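Local coordinates for protein tyrosinase (PDB 5ZRD) that hydroxylates monophenols to catechols as a tyrosinase (monophenol monooxygenase), using a pair of copper ions, at residues I442-S448 / K502-I508; Y459-K464 / F488-P494. The contacts are given in a common frame with arbitrary orientation. Residue numbers count along the deposited sequence, not the author numbering.

Interaction 1 (I442-S448 / K502-I508)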
loop_
_atom_site.group_PDB
_atom_site.type_symbol
_atom_site.label_atom_id
_atom_site.label_comp_id
_atom_site.label_asym_id
_atom_site.label_seq_id
_atom_site.Cartn_x
_atom_site.Cartn_y
_atom_site.Cartn_z
ATOM N N ILE A 442 20.270 -27.776 -3.429
ATOM C CA ILE A 442 21.504 -28.196 -4.039
ATOM C C ILE A 442 21.213 -28.604 -5.482
ATOM O O ILE A 442 20.183 -29.201 -5.748
ATOM C CB ILE A 442 22.153 -29.356 -3.281
ATOM C CG1 ILE A 442 22.291 -29.064 -1.781
ATOM C CG2 ILE A 442 23.485 -29.698 -3.936
ATOM C CD1 ILE A 442 22.615 -30.285 -0.950
ATOM N N MET A 443 22.115 -28.200 -6.388
ATOM C CA MET A 443 22.137 -28.649 -7.767
ATOM C C MET A 443 23.343 -29.582 -7.909
ATOM O O MET A 443 24.430 -29.213 -7.484
ATOM C CB MET A 443 22.272 -27.478 -8.742
ATOM C CG MET A 443 21.121 -26.547 -8.693
ATOM S SD MET A 443 21.318 -25.081 -9.744
ATOM C CE MET A 443 21.590 -25.873 -11.328
ATOM N N LYS A 444 23.119 -30.790 -8.429
ATOM C CA LYS A 444 24.167 -31.783 -8.678
ATOM C C LYS A 444 24.154 -32.081 -10.177
ATOM O O LYS A 444 23.090 -32.310 -10.731
ATOM C CB LYS A 444 23.910 -33.047 -7.857
ATOM C CG LYS A 444 24.319 -32.962 -6.396
ATOM C CD LYS A 444 24.160 -34.265 -5.675
ATOM C CE LYS A 444 25.474 -34.984 -5.473
ATOM N NZ LYS A 444 25.297 -36.242 -4.711
ATOM N N ALA A 445 25.285 -31.963 -10.856
ATOM C CA ALA A 445 25.283 -32.084 -12.318
ATOM C C ALA A 445 25.932 -33.410 -12.716
ATOM O O ALA A 445 26.912 -33.826 -12.109
ATOM C CB ALA A 445 25.973 -30.902 -12.953
ATOM N N TYR A 446 25.357 -34.052 -13.733
ATOM C CA TYR A 446 25.838 -35.323 -14.267
ATOM C C TYR A 446 25.914 -35.275 -15.799
ATOM O O TYR A 446 25.125 -34.615 -16.488
ATOM C CB TYR A 446 24.918 -36.474 -13.850
ATOM C CG TYR A 446 24.839 -36.667 -12.366
ATOM C CD1 TYR A 446 25.740 -37.468 -11.694
ATOM C CD2 TYR A 446 23.901 -35.987 -11.614
ATOM C CE1 TYR A 446 25.686 -37.631 -10.314
ATOM C CE2 TYR A 446 23.833 -36.132 -10.236
ATOM C CZ TYR A 446 24.727 -36.956 -9.579
ATOM O OH TYR A 446 24.665 -37.089 -8.220
ATOM N N ALA A 447 26.859 -36.029 -16.330
ATOM C CA ALA A 447 26.919 -36.299 -17.773
ATOM C C ALA A 447 26.904 -37.827 -17.993
ATOM O O ALA A 447 27.653 -38.597 -17.342
ATOM C CB ALA A 447 28.143 -35.633 -18.380
ATOM N N SER A 448 26.024 -38.285 -18.864
ATOM C CA SER A 448 26.060 -39.701 -19.206
ATOM C C SER A 448 26.321 -39.876 -20.712
ATOM O O SER A 448 25.793 -39.111 -21.556
ATOM C CB SER A 448 24.817 -40.408 -18.762
ATOM O OG SER A 448 23.708 -39.905 -19.467
ATOM N N LYS A 502 24.917 -36.588 -22.465
ATOM C CA LYS A 502 23.575 -36.134 -22.114
ATOM C C LYS A 502 23.651 -35.656 -20.666
ATOM O O LYS A 502 24.090 -36.395 -19.787
ATOM C CB LYS A 502 22.533 -37.231 -22.346
ATOM C CG LYS A 502 22.306 -37.599 -23.817
ATOM C CD LYS A 502 22.182 -39.114 -24.076
ATOM C CE LYS A 502 23.513 -39.847 -24.171
ATOM N NZ LYS A 502 23.607 -40.987 -23.219
ATOM N N PHE A 503 23.348 -34.380 -20.479
ATOM C CA PHE A 503 23.509 -33.737 -19.193
ATOM C C PHE A 503 22.179 -33.754 -18.434
ATOM O O PHE A 503 21.124 -33.665 -19.022
ATOM C CB PHE A 503 24.019 -32.299 -19.345
ATOM C CG PHE A 503 25.344 -32.184 -20.035
ATOM C CD1 PHE A 503 26.499 -32.628 -19.412
ATOM C CD2 PHE A 503 25.430 -31.624 -21.302
ATOM C CE1 PHE A 503 27.716 -32.525 -20.051
ATOM C CE2 PHE A 503 26.649 -31.524 -21.944
ATOM C CZ PHE A 503 27.792 -31.970 -21.315
ATOM N N ARG A 504 22.272 -33.797 -17.108
ATOM C CA ARG A 504 21.109 -33.584 -16.259
ATOM C C ARG A 504 21.565 -32.932 -14.946
ATOM O O ARG A 504 22.721 -33.051 -14.551
ATOM C CB ARG A 504 20.406 -34.924 -16.004
ATOM C CG ARG A 504 21.238 -35.861 -15.148
ATOM C CD ARG A 504 20.700 -37.278 -15.121
ATOM N NE ARG A 504 20.123 -37.549 -13.826
ATOM C CZ ARG A 504 20.778 -38.101 -12.815
ATOM N NH1 ARG A 504 20.262 -38.048 -11.596
ATOM N NH2 ARG A 504 21.942 -38.689 -13.027
ATOM N N VAL A 505 20.630 -32.284 -14.254
ATOM C CA VAL A 505 20.883 -31.783 -12.915
ATOM C C VAL A 505 19.874 -32.445 -11.976
ATOM O O VAL A 505 18.729 -32.495 -12.279
ATOM C CB VAL A 505 20.760 -30.250 -12.831
ATOM C CG1 VAL A 505 21.828 -29.545 -13.631
ATOM C CG2 VAL A 505 19.384 -29.773 -13.259
ATOM N N GLU A 506 20.341 -32.917 -10.842
ATOM C CA GLU A 506 19.523 -33.403 -9.736
ATOM C C GLU A 506 19.387 -32.231 -8.754
ATOM O O GLU A 506 20.402 -31.692 -8.293
ATOM C CB GLU A 506 20.221 -34.621 -9.108
ATOM C CG GLU A 506 19.673 -35.099 -7.768
ATOM C CD GLU A 506 20.568 -36.032 -6.945
ATOM O OE1 GLU A 506 21.753 -36.228 -7.332
ATOM O OE2 GLU A 506 20.087 -36.549 -5.890
ATOM N N PHE A 507 18.156 -31.802 -8.484
ATOM C CA PHE A 507 17.887 -30.862 -7.400
ATOM C C PHE A 507 17.622 -31.608 -6.093
ATOM O O PHE A 507 16.888 -32.601 -6.063
ATOM C CB PHE A 507 16.688 -29.984 -7.722
ATOM C CG PHE A 507 16.959 -28.999 -8.816
ATOM C CD1 PHE A 507 16.725 -29.334 -10.132
ATOM C CD2 PHE A 507 17.469 -27.746 -8.523
ATOM C CE1 PHE A 507 16.984 -28.415 -11.137
ATOM C CE2 PHE A 507 17.721 -26.826 -9.529
ATOM C CZ PHE A 507 17.474 -27.163 -10.835
ATOM N N ILE A 508 18.246 -31.148 -5.022
ATOM C CA ILE A 508 17.895 -31.620 -3.708
ATOM C C ILE A 508 17.352 -30.417 -2.933
ATOM O O ILE A 508 18.088 -29.448 -2.720
ATOM C CB ILE A 508 19.105 -32.266 -3.013
ATOM C CG1 ILE A 508 19.721 -33.390 -3.858
ATOM C CG2 ILE A 508 18.725 -32.748 -1.622
ATOM C CD1 ILE A 508 21.058 -33.885 -3.325
#

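Interaction 2 (Y459-K464 / F488-P494)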
loop_
_atom_site.group_PDB
_atom_site.type_symbol
_atom_site.label_atom_id
_atom_site.label_comp_id
_atom_site.label_asym_id
_atom_site.label_seq_id
_atom_site.Cartn_x
_atom_site.Cartn_y
_atom_site.Cartn_z
ATOM N N TYR A 459 29.180 -39.465 -15.506
ATOM C CA TYR A 459 30.207 -38.628 -14.905
ATOM C C TYR A 459 29.541 -37.649 -13.923
ATOM O O TYR A 459 28.570 -36.964 -14.265
ATOM C CB TYR A 459 31.030 -37.967 -16.014
ATOM C CG TYR A 459 31.812 -38.949 -16.852
ATOM C CD1 TYR A 459 33.091 -39.330 -16.486
ATOM C CD2 TYR A 459 31.257 -39.524 -17.984
ATOM C CE1 TYR A 459 33.812 -40.237 -17.241
ATOM C CE2 TYR A 459 31.949 -40.456 -18.735
ATOM C CZ TYR A 459 33.237 -40.805 -18.369
ATOM O OH TYR A 459 33.945 -41.700 -19.118
ATOM N N TYR A 460 30.049 -37.616 -12.693
ATOM C CA TYR A 460 29.584 -36.668 -11.695
ATOM C C TYR A 460 30.389 -35.385 -11.861
ATOM O O TYR A 460 31.584 -35.429 -11.707
ATOM C CB TYR A 460 29.674 -37.249 -10.278
ATOM C CG TYR A 460 29.243 -36.269 -9.217
ATOM C CD1 TYR A 460 28.084 -35.521 -9.360
ATOM C CD2 TYR A 460 30.047 -36.025 -8.111
ATOM C CE1 TYR A 460 27.722 -34.576 -8.415
ATOM C CE2 TYR A 460 29.682 -35.109 -7.142
ATOM C CZ TYR A 460 28.525 -34.366 -7.301
ATOM O OH TYR A 460 28.184 -33.471 -6.327
ATOM N N LEU A 461 29.739 -34.271 -12.211
ATOM C CA LEU A 461 30.478 -33.002 -12.513
ATOM C C LEU A 461 30.617 -32.095 -11.281
ATOM O O LEU A 461 31.431 -31.182 -11.293
ATOM C CB LEU A 461 29.709 -32.279 -13.605
ATOM C CG LEU A 461 29.429 -33.109 -14.861
ATOM C CD1 LEU A 461 28.721 -32.272 -15.909
ATOM C CD2 LEU A 461 30.718 -33.684 -15.430
ATOM N N GLY A 462 29.795 -32.310 -10.251
ATOM C CA GLY A 462 29.908 -31.574 -9.003
ATOM C C GLY A 462 28.566 -31.086 -8.469
ATOM O O GLY A 462 27.520 -31.439 -9.013
ATOM N N HIS A 463 28.630 -30.316 -7.363
ATOM C CA HIS A 463 27.474 -29.736 -6.679
ATOM C C HIS A 463 27.582 -28.193 -6.614
ATOM O O HIS A 463 28.637 -27.599 -6.769
ATOM C CB HIS A 463 27.330 -30.330 -5.283
ATOM C CG HIS A 463 28.388 -29.861 -4.332
ATOM N ND1 HIS A 463 29.548 -30.570 -4.105
ATOM C CD2 HIS A 463 28.484 -28.739 -3.590
ATOM C CE1 HIS A 463 30.300 -29.915 -3.235
ATOM N NE2 HIS A 463 29.674 -28.787 -2.910
ATOM N N LYS A 464 26.437 -27.571 -6.403
ATOM C CA LYS A 464 26.308 -26.178 -6.075
ATOM C C LYS A 464 25.227 -26.066 -5.001
ATOM O O LYS A 464 24.108 -26.498 -5.205
ATOM C CB LYS A 464 25.913 -25.348 -7.294
ATOM C CG LYS A 464 25.723 -23.844 -7.067
ATOM C CD LYS A 464 25.199 -23.192 -8.336
ATOM C CE LYS A 464 24.864 -21.719 -8.214
ATOM N NZ LYS A 464 26.086 -20.910 -8.384
ATOM N N PHE A 488 29.783 -25.700 -14.056
ATOM C CA PHE A 488 30.428 -26.915 -13.555
ATOM C C PHE A 488 31.614 -27.218 -14.451
ATOM O O PHE A 488 31.529 -27.031 -15.652
ATOM C CB PHE A 488 29.469 -28.106 -13.498
ATOM C CG PHE A 488 28.231 -27.900 -12.655
ATOM C CD1 PHE A 488 28.217 -28.214 -11.307
ATOM C CD2 PHE A 488 27.069 -27.415 -13.212
ATOM C CE1 PHE A 488 27.078 -28.044 -10.540
ATOM C CE2 PHE A 488 25.932 -27.222 -12.438
ATOM C CZ PHE A 488 25.939 -27.523 -11.100
ATOM N N PRO A 489 32.728 -27.631 -13.845
ATOM C CA PRO A 489 33.792 -28.184 -14.674
ATOM C C PRO A 489 33.308 -29.472 -15.359
ATOM O O PRO A 489 32.454 -30.186 -14.830
ATOM C CB PRO A 489 34.941 -28.445 -13.688
ATOM C CG PRO A 489 34.215 -28.777 -12.400
ATOM C CD PRO A 489 33.021 -27.845 -12.424
ATOM N N LEU A 490 33.862 -29.733 -16.528
ATOM C CA LEU A 490 33.711 -31.021 -17.252
ATOM C C LEU A 490 35.007 -31.845 -17.143
ATOM O O LEU A 490 35.195 -32.811 -17.877
ATOM C CB LEU A 490 33.351 -30.712 -18.713
ATOM C CG LEU A 490 31.930 -30.182 -18.928
ATOM C CD1 LEU A 490 31.816 -29.404 -20.221
ATOM C CD2 LEU A 490 30.925 -31.321 -18.913
ATOM N N SER A 491 35.857 -31.531 -16.163
ATOM C CA SER A 491 37.162 -32.162 -15.978
ATOM C C SER A 491 37.033 -33.618 -15.505
ATOM O O SER A 491 38.034 -34.290 -15.450
ATOM C CB SER A 491 37.993 -31.374 -14.997
ATOM O OG SER A 491 37.275 -31.213 -13.789
ATOM N N ALA A 492 35.856 -34.074 -15.067
ATOM C CA ALA A 492 35.721 -35.480 -14.756
ATOM C C ALA A 492 35.710 -36.279 -16.067
ATOM O O ALA A 492 35.888 -37.464 -16.008
ATOM C CB ALA A 492 34.474 -35.774 -13.938
ATOM N N MET A 493 35.537 -35.655 -17.235
ATOM C CA MET A 493 35.332 -36.490 -18.412
ATOM C C MET A 493 36.441 -36.328 -19.458
ATOM O O MET A 493 37.108 -35.305 -19.574
ATOM C CB MET A 493 33.944 -36.352 -19.051
ATOM C CG MET A 493 33.375 -34.981 -19.259
ATOM S SD MET A 493 31.534 -35.030 -19.439
ATOM C CE MET A 493 31.278 -36.248 -20.730
ATOM N N PRO A 494 36.663 -37.423 -20.210
ATOM C CA PRO A 494 37.550 -37.417 -21.365
ATOM C C PRO A 494 37.093 -36.341 -22.356
ATOM O O PRO A 494 35.897 -36.168 -22.576
ATOM C CB PRO A 494 37.403 -38.824 -21.963
ATOM C CG PRO A 494 36.996 -39.671 -20.787
ATOM C CD PRO A 494 36.036 -38.760 -20.052
#

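Interaction 1 (I442-S448 / K502-I508)
The guanidinium of Arg-504 lies flat over one face of the Tyr-446 ring, centres 4.6 Å apart and planes at 11°, a cation-pi type stack between cross-strand neighbours. Glu-458 forms a salt bridge with the same guanidinium. The backbone beneath is an antiparallel beta ladder: strand axes approach to 4.5 Å, their directions differ by 155°, and register holds from Ile-442/Ile-508 to Ser-448/Lys-502. Paired amides close the hydrogen-bonded positions, from Ile-442 N to Ile-508 O (2.8 Å) through Tyr-446 N to Arg-504 O (2.9 Å) to Lys-502 N to Ser-448 O (2.8 Å). Between them CA-H...O contacts fill in, such as Val-505 CA to Lys-444 O at 3.1 Å. On the Tyr-446 face, Tyr-446 OH sits 3.2 Å from Glu-506 OE1, with Gly-291 O competing for its proton; Lys-444 NZ bonds to Tyr-289 O and Gly-291 O. Ile-442 CB and Ile-508 CB, 4.2 Å apart, end this face with an apolar pair. The other face is apolar: Met-443 CG meets Phe-507 CE2 at 3.5 Å, and Ala-447 CB touches Phe-503 CE1 at 3.6 Å. The side chains of Phe-503 and Val-505 pack on Leu-427 and Val-429 of strand 426-430. The chemistry thus gives the ladder two unlike faces: Lys-444, Tyr-446 and Arg-504 make polar links to the 289-292 region, while the other packs on a second sheet by hydrophobic contact.

Interaction 2 (Y459-K464 / F488-P494)
Two sheets meet face to face here: 459-464 lies on an edge strand of the mixed sheet, and 488-494 leaves an edge strand of the three-stranded antiparallel sheet through a type I beta turn, Leu-490 to Met-493, closed by Met-493 N to Leu-490 O (2.9 Å). Across the interface the contacts are van der Waals. Leu-461 (m, t) buries the most surface; its CB faces Pro-489 O at 3.7 Å and its CD1 reaches Leu-490 CD2 at 3.8 Å. Leu-461 and Gly-462 form a beta bulge opposite Ala-445, and Gly-462 adopts phi/psi of 135/-175, where a CB would jam against the preceding carbonyl and approach Phe-488. Phe-488 (chi1 m, chi2 -90°) turns its ring edge to the backbone of His-463 and Lys-464. Tyr-459, also m, lays its ring over the turn: Met-493, with the less common chi1 p, sets its CB 4.1 Å from the Tyr-459 centroid, a CH-pi contact, and Tyr-459 OH ends 3.7 Å from Pro-494 CD.

In the fold
Strands 441-450 and 456-466 are consecutive in the chain and adjacent in the mixed sheet, so interactions 1 and 2, centres 10 Å apart, share one framework. Ala-447 O to Tyr-459 N (2.5 Å) and Met-443 O to Lys-464 N (2.8 Å) are probable hydrogen bonds joining them. Each contact comes nearest the copper site at one end: the Ile-442 side chain is about 10 Å from that of the copper ligand His-281, and the His-463 side chain about 11 Å from those of His-277 and His-281. His-463 hydrogen-bonds through ND1 to Tyr-289 OH and through NE2 to Asp-279 OD2, which lies between these two ligands in sequence, while strand 456-466 leads into Leu-467, which lines the pocket of the bound oxygen atom.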